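Long-range contact in D,D-dipeptidase/D,D-carboxypeptidase (Enterococcus faecalis, PDB 4MUQ), which is a zinc-dependent D,D-peptidase of vancomycin resistance that probably hydrolyses D-Ala-D-Ala dipeptides and trims the terminal D-Ala from peptidoglycan precursors: residues 12-26 against 235-247. Residues are numbered along the deposited sequence; the frame is centred on the assembly and turned at random.
Sequences EIYCGNLLLVNKNYP and YQISGNNIDGFVV. With PE3 (3,6,9,12,15,18,21,24,27,30,33,36,39-tridecaoxahentetracontane-1,41-diol), chain H; PE3 (3,6,9,12,15,18,21,24,27,30,33,36,39-tridecaoxahentetracontane-1,41-diol), chain I.
N241, at the turn joining strands 234-239 and 244-250, reaches into the loop 12-26 and is held from both backbone and side chain. N241 ND2 donates twice, to L20 O (2.9 Å) and to P26 O (3.0 Å), so one NH2 group ties together two carbonyls six residues apart in the loop. The former acceptor lies in the amide plane and the latter is tilted 19° from it; with CG anti to the backbone N (chi1 -153°), the amide is carried in between them. The other branch, N241 OD1, accepts a hydrogen bond from a water that also donates to Y14 O, and meets the edge of the Y14 ring at CD1 (3.3 Å), ring and amide planes being nearly perpendicular. At its backbone N, N241 binds I13 O.

I13 turns its two branches to different partners: CG2 lies over one face of the F245 ring, a CH-pi contact at 3.8 Å from the centroid, while CD1 abuts the I242 carbonyl. I242 in turn lays CD1 over the centre of one face of Y25, 3.6 Å from the centroid, and N24 CB covers the opposite face. The turn itself is bridged by N240, whose OD1 accepts from I242 N (an Asx turn) and D243 N (which extends it to an Asx motif), and also from G244 N.

At the end of strand 234-239, S238 OG receives the L18 N-H (2.9 Å) and donates its own O-H to G239 O, and C15 O binds G239 N. R170 reaches the N17 and L19 carbonyls from beyond the contact. With the side chain of V21 about 8 Å from the bound phosphinate, in either of its two stereoisomers, this mesh of directional bonds, closed by apolar packing, probably fixes the loop's course between the C-terminal sheet and the zinc-site region.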
ATOM      1  N   GLU A  12      -9.970  14.719  -3.516  1.00 21.24           N
ATOM      2  CA  GLU A  12     -10.029  13.270  -3.677  1.00 20.33           C
ATOM      3  C   GLU A  12      -8.697  12.671  -4.126  1.00 15.81           C
ATOM      4  O   GLU A  12      -8.510  11.452  -4.067  1.00 17.58           O
ATOM      5  CB  GLU A  12     -11.158  12.874  -4.633  1.00 20.31           C
ATOM      6  CG  GLU A  12     -12.543  13.234  -4.104  1.00 24.39           C
ATOM      7  CD  GLU A  12     -13.660  12.652  -4.950  1.00 36.93           C
ATOM      8  OE1 GLU A  12     -13.748  11.409  -5.043  1.00 45.84           O
ATOM      9  OE2 GLU A  12     -14.449  13.437  -5.520  1.00 49.51           O
ATOM     10  N   ILE A  13      -7.744  13.516  -4.530  1.00 15.77           N
ATOM     11  CA  ILE A  13      -6.398  12.992  -4.809  1.00 15.02           C
ATOM     12  C   ILE A  13      -5.720  12.450  -3.552  1.00 15.32           C
ATOM     13  O   ILE A  13      -4.714  11.752  -3.635  1.00 14.45           O
ATOM     14  CB  ILE A  13      -5.441  14.014  -5.505  1.00 21.31           C
ATOM     15  CG1 ILE A  13      -5.050  15.158  -4.573  1.00 19.93           C
ATOM     16  CG2 ILE A  13      -6.031  14.550  -6.800  1.00 19.34           C
ATOM     17  CD1 ILE A  13      -3.954  16.041  -5.148  1.00 23.21           C
ATOM     18  N   TYR A  14      -6.283  12.758  -2.390  1.00 14.60           N
ATOM     19  CA  TYR A  14      -5.680  12.377  -1.125  1.00 14.37           C
ATOM     20  C   TYR A  14      -6.358  11.148  -0.523  1.00 14.40           C
ATOM     21  O   TYR A  14      -6.103  10.800   0.643  1.00 16.84           O
ATOM     22  CB  TYR A  14      -5.683  13.573  -0.166  1.00 14.87           C
ATOM     23  CG  TYR A  14      -4.984  14.795  -0.733  1.00 18.25           C
ATOM     24  CD1 TYR A  14      -3.626  14.764  -1.041  1.00 19.92           C
ATOM     25  CD2 TYR A  14      -5.685  15.974  -0.974  1.00 20.73           C
ATOM     26  CE1 TYR A  14      -2.986  15.869  -1.570  1.00 19.25           C
ATOM     27  CE2 TYR A  14      -5.052  17.083  -1.497  1.00 22.90           C
ATOM     28  CZ  TYR A  14      -3.705  17.031  -1.786  1.00 21.25           C
ATOM     29  OH  TYR A  14      -3.083  18.142  -2.315  1.00 25.98           O
ATOM     30  N   CYS A  15      -7.169  10.462  -1.330  1.00 16.92           N
ATOM     31  CA  CYS A  15      -7.812   9.203  -0.947  1.00 18.48           C
ATOM     32  C   CYS A  15      -7.509   8.082  -1.940  1.00 17.74           C
ATOM     33  O   CYS A  15      -7.335   8.345  -3.125  1.00 16.48           O
ATOM     34  CB  CYS A  15      -9.331   9.384  -0.875  1.00 27.38           C
ATOM     35  SG  CYS A  15      -9.901  10.682   0.248  1.00 41.08           S
ATOM     36  N   GLY A  16      -7.455   6.835  -1.467  1.00 16.40           N
ATOM     37  CA  GLY A  16      -7.370   5.690  -2.368  1.00 16.56           C
ATOM     38  C   GLY A  16      -6.249   4.693  -2.101  1.00 12.14           C
ATOM     39  O   GLY A  16      -5.353   4.945  -1.278  1.00 13.61           O
ATOM     40  N   ASN A  17      -6.287   3.573  -2.821  1.00 13.59           N
ATOM     41  CA  ASN A  17      -5.312   2.494  -2.628  1.00 13.45           C
ATOM     42  C   ASN A  17      -3.893   2.844  -3.044  1.00 11.45           C
ATOM     43  O   ASN A  17      -2.939   2.183  -2.624  1.00 10.83           O
ATOM     44  CB  ASN A  17      -5.689   1.237  -3.420  1.00 14.27           C
ATOM     45  CG  ASN A  17      -6.902   0.522  -2.874  1.00 25.37           C
ATOM     46  OD1 ASN A  17      -7.303   0.723  -1.731  1.00 18.90           O
ATOM     47  ND2 ASN A  17      -7.474  -0.357  -3.694  1.00 19.95           N
ATOM     48  N   LEU A  18      -3.752   3.853  -3.904  1.00 11.70           N
ATOM     49  CA  LEU A  18      -2.448   4.164  -4.488  1.00 10.88           C
ATOM     50  C   LEU A  18      -1.790   5.431  -3.948  1.00 12.43           C
ATOM     51  O   LEU A  18      -0.872   5.971  -4.569  1.00 13.00           O
ATOM     52  CB  LEU A  18      -2.542   4.215  -6.015  1.00 11.67           C
ATOM     53  CG  LEU A  18      -2.699   2.845  -6.675  1.00 13.95           C
ATOM     54  CD1 LEU A  18      -3.215   2.969  -8.097  1.00 15.55           C
ATOM     55  CD2 LEU A  18      -1.343   2.147  -6.673  1.00 14.08           C
ATOM     56  N   LEU A  19      -2.219   5.894  -2.776  1.00  9.29           N
ATOM     57  CA  LEU A  19      -1.580   7.059  -2.185  1.00 10.03           C
ATOM     58  C   LEU A  19      -0.097   6.833  -1.984  1.00  9.98           C
ATOM     59  O   LEU A  19       0.314   5.841  -1.365  1.00 11.18           O
ATOM     60  CB  LEU A  19      -2.183   7.376  -0.812  1.00 11.97           C
ATOM     61  CG  LEU A  19      -3.669   7.707  -0.805  1.00 11.09           C
ATOM     62  CD1 LEU A  19      -4.131   7.900   0.627  1.00 14.92           C
ATOM     63  CD2 LEU A  19      -3.973   8.953  -1.657  1.00 13.54           C
ATOM     64  N   LEU A  20       0.716   7.773  -2.447  1.00  9.95           N
ATOM     65  CA  LEU A  20       2.123   7.774  -2.082  1.00  9.64           C
ATOM     66  C   LEU A  20       2.313   8.625  -0.831  1.00  8.73           C
ATOM     67  O   LEU A  20       2.165   9.852  -0.877  1.00 11.00           O
ATOM     68  CB  LEU A  20       2.972   8.324  -3.227  1.00 10.42           C
ATOM     69  CG  LEU A  20       4.472   8.411  -2.926  1.00 10.58           C
ATOM     70  CD1 LEU A  20       5.048   7.038  -2.577  1.00 13.96           C
ATOM     71  CD2 LEU A  20       5.210   8.986  -4.104  1.00 11.54           C
ATOM     72  N   VAL A  21       2.612   7.974   0.294  1.00  9.62           N
ATOM     73  CA  VAL A  21       2.771   8.650   1.579  1.00  9.47           C
ATOM     74  C   VAL A  21       4.213   8.464   2.016  1.00  9.31           C
ATOM     75  O   VAL A  21       4.672   7.331   2.195  1.00 10.29           O
ATOM     76  CB  VAL A  21       1.846   8.049   2.652  1.00 10.14           C
ATOM     77  CG1 VAL A  21       2.032   8.764   3.992  1.00 10.55           C
ATOM     78  CG2 VAL A  21       0.393   8.142   2.202  1.00 13.25           C
ATOM     79  N   ASN A  22       4.954   9.558   2.107  1.00  8.86           N
ATOM     80  CA  ASN A  22       6.365   9.489   2.481  1.00  8.47           C
ATOM     81  C   ASN A  22       6.791  10.840   3.049  1.00 10.83           C
ATOM     82  O   ASN A  22       5.934  11.697   3.319  1.00 10.29           O
ATOM     83  CB  ASN A  22       7.239   8.984   1.312  1.00  9.36           C
ATOM     84  CG  ASN A  22       7.316   9.958   0.148  1.00 10.69           C
ATOM     85  OD1 ASN A  22       6.997  11.142   0.282  1.00 10.84           O
ATOM     86  ND2 ASN A  22       7.765   9.468  -0.992  1.00 10.68           N
ATOM     87  N   LYS A  23       8.089  11.055   3.241  1.00 10.41           N
ATOM     88  CA  LYS A  23       8.555  12.304   3.835  0.52 11.48           C
ATOM     89  C   LYS A  23       8.112  13.513   3.014  1.00 12.08           C
ATOM     90  O   LYS A  23       7.772  14.556   3.569  1.00 13.63           O
ATOM     91  CB  LYS A  23      10.076  12.311   3.994  0.52 13.74           C
ATOM     92  CG  LYS A  23      10.610  13.561   4.677  0.52 22.43           C
ATOM     93  CD  LYS A  23      12.132  13.571   4.711  0.52 34.13           C
ATOM     94  CE  LYS A  23      12.656  14.821   5.403  0.52 33.51           C
ATOM     95  NZ  LYS A  23      14.130  14.966   5.237  0.52 32.24           N
ATOM     96  N   ASN A  24       8.095  13.358   1.697  1.00 11.59           N
ATOM     97  CA  ASN A  24       7.710  14.438   0.789  1.00 13.32           C
ATOM     98  C   ASN A  24       6.211  14.695   0.762  1.00 12.31           C
ATOM     99  O   ASN A  24       5.780  15.828   0.556  1.00 15.63           O
ATOM    100  CB  ASN A  24       8.179  14.130  -0.632  1.00 12.29           C
ATOM    101  CG  ASN A  24       9.682  14.093  -0.758  1.00 14.96           C
ATOM    102  OD1 ASN A  24      10.231  13.299  -1.531  1.00 17.99           O
ATOM    103  ND2 ASN A  24      10.356  14.947  -0.016  1.00 15.69           N
ATOM    104  N   TYR A  25       5.423  13.640   0.953  1.00 10.57           N
ATOM    105  CA  TYR A  25       3.994  13.702   0.684  1.00 11.34           C
ATOM    106  C   TYR A  25       3.207  13.176   1.874  1.00 10.80           C
ATOM    107  O   TYR A  25       3.025  11.966   2.016  1.00 10.56           O
ATOM    108  CB  TYR A  25       3.659  12.888  -0.569  1.00 10.46           C
ATOM    109  CG  TYR A  25       4.501  13.252  -1.775  1.00 11.09           C
ATOM    110  CD1 TYR A  25       4.426  14.515  -2.346  1.00 12.22           C
ATOM    111  CD2 TYR A  25       5.372  12.329  -2.336  1.00 10.85           C
ATOM    112  CE1 TYR A  25       5.201  14.851  -3.449  1.00 13.36           C
ATOM    113  CE2 TYR A  25       6.150  12.656  -3.437  1.00 13.53           C
ATOM    114  CZ  TYR A  25       6.068  13.917  -3.973  1.00 11.44           C
ATOM    115  OH  TYR A  25       6.823  14.252  -5.080  1.00 14.49           O
ATOM    116  N   PRO A  26       2.710  14.087   2.713  1.00 10.43           N
ATOM    117  CA  PRO A  26       2.031  13.644   3.936  1.00 10.93           C
ATOM    118  C   PRO A  26       0.620  13.117   3.679  1.00 11.70           C
ATOM    119  O   PRO A  26       0.028  13.340   2.618  1.00 11.21           O
ATOM    120  CB  PRO A  26       1.962  14.926   4.766  1.00 12.90           C
ATOM    121  CG  PRO A  26       1.838  16.012   3.736  1.00 14.99           C
ATOM    122  CD  PRO A  26       2.771  15.558   2.619  1.00 12.90           C
ATOM    123  N   TYR A 235     -14.416  -0.954 -12.415  1.00 34.93           N
ATOM    124  CA  TYR A 235     -13.323   0.011 -12.394  1.00 25.98           C
ATOM    125  C   TYR A 235     -12.980   0.476 -10.987  1.00 26.70           C
ATOM    126  O   TYR A 235     -13.799   0.375 -10.071  1.00 33.10           O
ATOM    127  CB  TYR A 235     -13.665   1.229 -13.250  1.00 30.93           C
ATOM    128  CG  TYR A 235     -14.694   2.143 -12.632  1.00 35.49           C
ATOM    129  CD1 TYR A 235     -14.309   3.275 -11.920  1.00 35.47           C
ATOM    130  CD2 TYR A 235     -16.051   1.877 -12.760  1.00 44.59           C
ATOM    131  CE1 TYR A 235     -15.245   4.112 -11.357  1.00 37.40           C
ATOM    132  CE2 TYR A 235     -16.993   2.708 -12.203  1.00 47.71           C
ATOM    133  CZ  TYR A 235     -16.584   3.822 -11.502  1.00 35.74           C
ATOM    134  OH  TYR A 235     -17.528   4.651 -10.946  1.00 53.08           O
ATOM    135  N   GLN A 236     -11.769   1.001 -10.844  1.00 22.49           N
ATOM    136  CA  GLN A 236     -11.317   1.617  -9.605  1.00 19.22           C
ATOM    137  C   GLN A 236     -10.659   2.940  -9.934  1.00 19.55           C
ATOM    138  O   GLN A 236     -10.065   3.098 -11.006  1.00 23.39           O
ATOM    139  CB  GLN A 236     -10.271   0.749  -8.915  1.00 22.18           C
ATOM    140  CG  GLN A 236     -10.764  -0.587  -8.414  1.00 28.13           C
ATOM    141  CD  GLN A 236      -9.617  -1.557  -8.208  1.00 41.11           C
ATOM    142  OE1 GLN A 236      -9.007  -2.021  -9.173  1.00 39.10           O
ATOM    143  NE2 GLN A 236      -9.306  -1.855  -6.951  1.00 44.25           N
ATOM    144  N   ILE A 237     -10.773   3.888  -9.013  1.00 17.81           N
ATOM    145  CA  ILE A 237     -10.051   5.147  -9.106  1.00 16.90           C
ATOM    146  C   ILE A 237      -9.374   5.430  -7.775  1.00 19.36           C
ATOM    147  O   ILE A 237      -9.976   5.250  -6.711  1.00 22.83           O
ATOM    148  CB  ILE A 237     -10.994   6.322  -9.454  1.00 22.92           C
ATOM    149  CG1 ILE A 237     -11.733   6.042 -10.763  1.00 22.11           C
ATOM    150  CG2 ILE A 237     -10.202   7.630  -9.546  1.00 21.12           C
ATOM    151  CD1 ILE A 237     -12.764   7.092 -11.133  1.00 26.76           C
ATOM    152  N   SER A 238      -8.118   5.855  -7.827  1.00 13.78           N
ATOM    153  CA  SER A 238      -7.421   6.277  -6.614  1.00 13.46           C
ATOM    154  C   SER A 238      -6.713   7.595  -6.866  1.00 16.30           C
ATOM    155  O   SER A 238      -6.240   7.846  -7.973  1.00 14.93           O
ATOM    156  CB  SER A 238      -6.367   5.239  -6.213  1.00 14.06           C
ATOM    157  OG  SER A 238      -5.644   5.686  -5.070  1.00 13.02           O
ATOM    158  N   GLY A 239      -6.610   8.428  -5.842  1.00 13.97           N
ATOM    159  CA  GLY A 239      -5.644   9.510  -5.882  1.00 13.37           C
ATOM    160  C   GLY A 239      -4.231   8.956  -5.728  1.00 12.10           C
ATOM    161  O   GLY A 239      -4.030   7.828  -5.219  1.00 12.66           O
ATOM    162  N   ASN A 240      -3.234   9.743  -6.124  1.00 11.93           N
ATOM    163  CA  ASN A 240      -1.850   9.346  -5.874  1.00 11.28           C
ATOM    164  C   ASN A 240      -1.203  10.098  -4.710  1.00 12.36           C
ATOM    165  O   ASN A 240      -0.017   9.908  -4.414  1.00 12.12           O
ATOM    166  CB  ASN A 240      -0.985   9.421  -7.134  1.00 13.68           C
ATOM    167  CG  ASN A 240      -0.789  10.842  -7.653  1.00 13.66           C
ATOM    168  OD1 ASN A 240      -1.198  11.833  -7.029  1.00 13.64           O
ATOM    169  ND2 ASN A 240      -0.153  10.946  -8.817  1.00 14.27           N
ATOM    170  N   ASN A 241      -2.004  10.947  -4.067  1.00 12.39           N
ATOM    171  CA  ASN A 241      -1.604  11.748  -2.903  1.00 11.63           C
ATOM    172  C   ASN A 241      -0.784  12.982  -3.257  1.00 13.26           C
ATOM    173  O   ASN A 241      -0.279  13.679  -2.374  1.00 14.79           O
ATOM    174  CB  ASN A 241      -0.853  10.913  -1.843  1.00 11.64           C
ATOM    175  CG  ASN A 241      -1.014  11.475  -0.450  1.00 12.38           C
ATOM    176  OD1 ASN A 241      -2.086  11.967  -0.084  1.00 15.13           O
ATOM    177  ND2 ASN A 241       0.058  11.410   0.348  1.00 12.45           N
ATOM    178  N   ILE A 242      -0.673  13.266  -4.552  1.00 13.60           N
ATOM    179  CA  ILE A 242       0.214  14.334  -4.997  1.00 14.38           C
ATOM    180  C   ILE A 242      -0.452  15.289  -5.985  1.00 17.17           C
ATOM    181  O   ILE A 242      -0.554  16.491  -5.740  1.00 18.22           O
ATOM    182  CB  ILE A 242       1.486  13.765  -5.675  1.00 15.88           C
ATOM    183  CG1 ILE A 242       2.162  12.712  -4.797  1.00 17.22           C
ATOM    184  CG2 ILE A 242       2.458  14.892  -6.024  1.00 17.34           C
ATOM    185  CD1 ILE A 242       3.340  12.032  -5.487  1.00 22.55           C
ATOM    186  N   ASP A 243      -0.911  14.752  -7.109  1.00 15.34           N
ATOM    187  CA  ASP A 243      -1.279  15.623  -8.207  1.00 16.15           C
ATOM    188  C   ASP A 243      -2.347  15.078  -9.130  1.00 17.26           C
ATOM    189  O   ASP A 243      -2.681  15.734 -10.100  1.00 19.00           O
ATOM    190  CB  ASP A 243      -0.025  15.998  -9.018  1.00 19.87           C
ATOM    191  CG  ASP A 243       0.766  14.773  -9.487  1.00 17.42           C
ATOM    192  OD1 ASP A 243       0.147  13.721  -9.747  1.00 17.41           O
ATOM    193  OD2 ASP A 243       2.009  14.874  -9.612  1.00 22.97           O
ATOM    194  N   GLY A 244      -2.883  13.896  -8.864  1.00 16.61           N
ATOM    195  CA  GLY A 244      -3.852  13.335  -9.791  1.00 17.80           C
ATOM    196  C   GLY A 244      -4.376  11.967  -9.404  1.00 13.78           C
ATOM    197  O   GLY A 244      -4.270  11.520  -8.242  1.00 14.08           O
ATOM    198  N   PHE A 245      -4.936  11.293 -10.403  1.00 16.15           N
ATOM    199  CA  PHE A 245      -5.679  10.071 -10.192  1.00 17.30           C
ATOM    200  C   PHE A 245      -5.134   8.949 -11.058  1.00 14.36           C
ATOM    201  O   PHE A 245      -4.642   9.185 -12.172  1.00 15.60           O
ATOM    202  CB  PHE A 245      -7.163  10.296 -10.508  1.00 17.15           C
ATOM    203  CG  PHE A 245      -7.805  11.389  -9.697  1.00 17.50           C
ATOM    204  CD1 PHE A 245      -8.245  11.140  -8.398  1.00 19.19           C
ATOM    205  CD2 PHE A 245      -7.958  12.665 -10.218  1.00 20.50           C
ATOM    206  CE1 PHE A 245      -8.840  12.143  -7.647  1.00 17.87           C
ATOM    207  CE2 PHE A 245      -8.549  13.676  -9.470  1.00 21.17           C
ATOM    208  CZ  PHE A 245      -8.992  13.413  -8.180  1.00 21.87           C
ATOM    209  N   VAL A 246      -5.232   7.728 -10.544  1.00 16.12           N
ATOM    210  CA  VAL A 246      -4.946   6.532 -11.315  1.00 13.57           C
ATOM    211  C   VAL A 246      -6.242   5.747 -11.482  1.00 15.34           C
ATOM    212  O   VAL A 246      -6.929   5.434 -10.496  1.00 15.84           O
ATOM    213  CB  VAL A 246      -3.885   5.665 -10.631  1.00 14.12           C
ATOM    214  CG1 VAL A 246      -3.654   4.383 -11.423  1.00 16.88           C
ATOM    215  CG2 VAL A 246      -2.595   6.447 -10.512  1.00 18.56           C
ATOM    216  N   VAL A 247      -6.571   5.438 -12.729  1.00 14.93           N
ATOM    217  CA  VAL A 247      -7.804   4.748 -13.073  1.00 16.90           C
ATOM    218  C   VAL A 247      -7.479   3.335 -13.546  1.00 16.97           C
ATOM    219  O   VAL A 247      -6.610   3.148 -14.411  1.00 18.82           O
ATOM    220  CB  VAL A 247      -8.565   5.501 -14.195  1.00 18.17           C
ATOM    221  CG1 VAL A 247      -9.860   4.788 -14.539  1.00 19.67           C
ATOM    222  CG2 VAL A 247      -8.825   6.943 -13.767  1.00 22.17           C
TER
HETATM  223  O43 PE3 H 307      13.727  13.728  -1.959  1.00 46.13           O
HETATM  224  C42 PE3 H 307      13.284  12.432  -1.547  1.00 46.88           C
HETATM  225  C41 PE3 H 307      14.127  11.866  -0.390  1.00 47.06           C
HETATM  226  O40 PE3 H 307      13.557  10.575  -0.065  1.00 47.71           O
HETATM  227  C39 PE3 H 307      12.212  10.931   0.254  1.00 46.01           C
HETATM  228  C38 PE3 H 307      11.198   9.900   0.612  1.00 44.59           C
HETATM  229  O37 PE3 H 307      10.059  10.743   0.813  1.00 42.89           O
HETATM  230  O43 PE3 I 308     -13.091  -7.219  -9.671  1.00 53.41           O
HETATM  231  C42 PE3 I 308     -11.867  -6.713  -9.126  1.00 53.02           C
HETATM  232  C41 PE3 I 308     -12.150  -5.680  -8.029  1.00 52.98           C
HETATM  233  O40 PE3 I 308     -12.902  -4.558  -8.543  1.00 53.24           O
HETATM  234  C39 PE3 I 308     -13.138  -3.605  -7.480  1.00 53.10           C
HETATM  235  C38 PE3 I 308     -13.934  -2.378  -7.938  1.00 53.02           C
HETATM  236  O37 PE3 I 308     -15.231  -2.742  -8.441  1.00 53.43           O
HETATM  237  O   HOH W   1      -3.685  11.773   2.066  1.00 15.69           O
HETATM  238  O   HOH W   2      -0.148  17.741  -3.420  1.00 29.15           O
HETATM  239  O   HOH W   3      -8.501   2.992  -4.738  1.00 23.02           O
HETATM  240  O   HOH W   4       0.415  14.739   0.118  1.00 15.19           O